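Local coordinates for cupin domain protein (Microcystis aeruginosa DIANCHI905, PDB 5ZBF) that binds iron(II) and 4-hydroxyphenylpyruvic acid and probably acts as a cupin-superfamily isomerase in making the Choi moiety of aeruginosins, at residues A[158-163]-A[177-182]. Residues are numbered along the deposited sequence; the frame is centred on the assembly and turned at random.
Sequences IGFILN and LEYGQI
In the second cupin domain, the end of strand 156-161 meets a type II beta turn, Glu178 to Gln181, that leads into the neighbouring strand 183-185, and the contact illustrates how water can join a strand to a turn where direct pairing is absent; it resumes between Gly159 and Tyr183. Ile161 N donates to a water 2.9 Å away, which in turn donates to Glu178 O and, at 2.8 Å, to Gln181 O. Two CA-H...O contacts accompany this bridge, Ile182 CA to Gly159 O (3.3 Å) and Tyr179 CA to Ile161 O. Ile161 O also lies in the plane of the Tyr179 ring, at its edge, 3.3 Å from Tyr179 CD1. Ile158 and Ile182 run side by side, pointing the same way, Ile158 CG2 against Ile182 CD1 at 3.9 Å, while Ile182 CG2 packs on Phe160 CB. Ile161 CD1 reaches Leu177 O, just before the turn, and Ile161 CG1 lies beside Glu178 C. Within the turn, Gln181 OE1 accepts from Glu178 N at 2.9 Å, beside the Gln181 N to Glu178 O bond. Three hydrogen bonds thus fix the water, whereas buried Ile161 O lacks a conventional partner, which weakly polar C-H groups of Tyr179 probably offset only in part.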
loop_
_atom_site.group_PDB
_atom_site.type_symbol
_atom_site.label_atom_id
_atom_site.label_comp_id
_atom_site.label_asym_id
_atom_site.label_seq_id
_atom_site.Cartn_x
_atom_site.Cartn_y
_atom_site.Cartn_z
ATOM N N ILE A 158 -6.062 4.880 2.023
ATOM C CA ILE A 158 -6.225 3.888 0.971
ATOM C C ILE A 158 -6.032 2.536 1.619
ATOM O O ILE A 158 -5.071 2.352 2.366
ATOM C CB ILE A 158 -5.170 4.076 -0.128
ATOM C CG1 ILE A 158 -5.367 5.439 -0.797
ATOM C CG2 ILE A 158 -5.246 2.941 -1.146
ATOM C CD1 ILE A 158 -4.188 5.893 -1.625
ATOM N N GLY A 159 -6.906 1.575 1.322
ATOM C CA GLY A 159 -6.725 0.245 1.906
ATOM C C GLY A 159 -7.148 -0.920 1.028
ATOM O O GLY A 159 -7.862 -0.755 0.050
ATOM N N PHE A 160 -6.702 -2.109 1.413
ATOM C CA PHE A 160 -7.031 -3.322 0.696
ATOM C C PHE A 160 -6.780 -4.519 1.589
ATOM O O PHE A 160 -6.120 -4.402 2.612
ATOM C CB PHE A 160 -6.210 -3.415 -0.610
ATOM C CG PHE A 160 -4.719 -3.541 -0.410
ATOM C CD1 PHE A 160 -4.090 -4.783 -0.477
ATOM C CD2 PHE A 160 -3.927 -2.407 -0.206
ATOM C CE1 PHE A 160 -2.719 -4.893 -0.317
ATOM C CE2 PHE A 160 -2.565 -2.520 -0.023
ATOM C CZ PHE A 160 -1.954 -3.765 -0.087
ATOM N N ILE A 161 -7.270 -5.679 1.169
ATOM C CA ILE A 161 -7.080 -6.900 1.945
ATOM C C ILE A 161 -6.358 -7.960 1.131
ATOM O O ILE A 161 -6.345 -7.905 -0.097
ATOM C CB ILE A 161 -8.412 -7.448 2.507
ATOM C CG1 ILE A 161 -9.325 -7.984 1.393
ATOM C CG2 ILE A 161 -9.101 -6.367 3.318
ATOM C CD1 ILE A 161 -10.597 -8.634 1.896
ATOM N N LEU A 162 -5.754 -8.913 1.839
ATOM C CA LEU A 162 -4.922 -9.952 1.234
ATOM C C LEU A 162 -5.631 -11.283 1.057
ATOM O O LEU A 162 -5.154 -12.137 0.319
ATOM C CB LEU A 162 -3.706 -10.203 2.112
ATOM C CG LEU A 162 -2.832 -8.993 2.397
ATOM C CD1 LEU A 162 -1.642 -9.385 3.257
ATOM C CD2 LEU A 162 -2.400 -8.361 1.080
ATOM N N ASN A 163 -6.745 -11.458 1.759
ATOM C CA ASN A 163 -7.458 -12.731 1.784
ATOM C C ASN A 163 -8.886 -12.491 2.248
ATOM O O ASN A 163 -9.156 -11.494 2.911
ATOM C CB ASN A 163 -6.769 -13.701 2.739
ATOM C CG ASN A 163 -6.876 -13.266 4.191
ATOM O OD1 ASN A 163 -6.324 -12.237 4.597
ATOM N ND2 ASN A 163 -7.611 -14.041 4.979
ATOM N N LEU A 177 -15.066 -6.147 -0.608
ATOM C CA LEU A 177 -13.731 -6.091 -1.182
ATOM C C LEU A 177 -13.055 -7.434 -1.063
ATOM O O LEU A 177 -13.230 -8.136 -0.073
ATOM C CB LEU A 177 -12.881 -5.053 -0.447
ATOM C CG LEU A 177 -12.564 -3.718 -1.119
ATOM C CD1 LEU A 177 -13.711 -3.195 -1.967
ATOM C CD2 LEU A 177 -12.165 -2.715 -0.048
ATOM N N GLU A 178 -12.273 -7.771 -2.088
ATOM C CA GLU A 178 -11.366 -8.907 -2.060
ATOM C C GLU A 178 -10.008 -8.417 -2.557
ATOM O O GLU A 178 -9.895 -7.305 -3.098
ATOM C CB GLU A 178 -11.882 -10.045 -2.950
ATOM C CG GLU A 178 -13.219 -10.624 -2.508
ATOM C CD GLU A 178 -13.650 -11.801 -3.346
ATOM O OE1 GLU A 178 -13.291 -11.855 -4.542
ATOM O OE2 GLU A 178 -14.355 -12.676 -2.805
ATOM N N TYR A 179 -8.973 -9.223 -2.370
ATOM C CA TYR A 179 -7.667 -8.868 -2.908
ATOM C C TYR A 179 -7.783 -8.561 -4.409
ATOM O O TYR A 179 -8.468 -9.263 -5.147
ATOM C CB TYR A 179 -6.607 -9.937 -2.649
ATOM C CG TYR A 179 -5.324 -9.540 -3.329
ATOM C CD1 TYR A 179 -4.517 -8.545 -2.792
ATOM C CD2 TYR A 179 -4.973 -10.084 -4.560
ATOM C CE1 TYR A 179 -3.366 -8.136 -3.432
ATOM C CE2 TYR A 179 -3.833 -9.674 -5.213
ATOM C CZ TYR A 179 -3.034 -8.701 -4.643
ATOM O OH TYR A 179 -1.904 -8.288 -5.293
ATOM N N GLY A 180 -7.113 -7.494 -4.831
ATOM C CA GLY A 180 -7.222 -6.985 -6.193
ATOM C C GLY A 180 -8.016 -5.701 -6.331
ATOM O O GLY A 180 -7.981 -5.056 -7.382
ATOM N N GLN A 181 -8.751 -5.348 -5.276
ATOM C CA GLN A 181 -9.536 -4.127 -5.207
ATOM C C GLN A 181 -8.973 -3.276 -4.084
ATOM O O GLN A 181 -8.281 -3.788 -3.208
ATOM C CB GLN A 181 -10.997 -4.439 -4.896
ATOM C CG GLN A 181 -11.659 -5.397 -5.865
ATOM C CD GLN A 181 -13.042 -5.819 -5.406
ATOM O OE1 GLN A 181 -13.181 -6.722 -4.592
ATOM N NE2 GLN A 181 -14.071 -5.174 -5.941
ATOM N N ILE A 182 -9.252 -1.979 -4.122
ATOM C CA ILE A 182 -8.934 -1.085 -3.001
ATOM C C ILE A 182 -10.125 -0.211 -2.629
ATOM O O ILE A 182 -11.085 -0.069 -3.393
ATOM C CB ILE A 182 -7.712 -0.162 -3.281
ATOM C CG1 ILE A 182 -8.063 0.978 -4.261
ATOM C CG2 ILE A 182 -6.522 -0.964 -3.787
ATOM C CD1 ILE A 182 -6.890 1.888 -4.565
HETATM O O HOH W 1 -9.051 -5.411 -1.107
#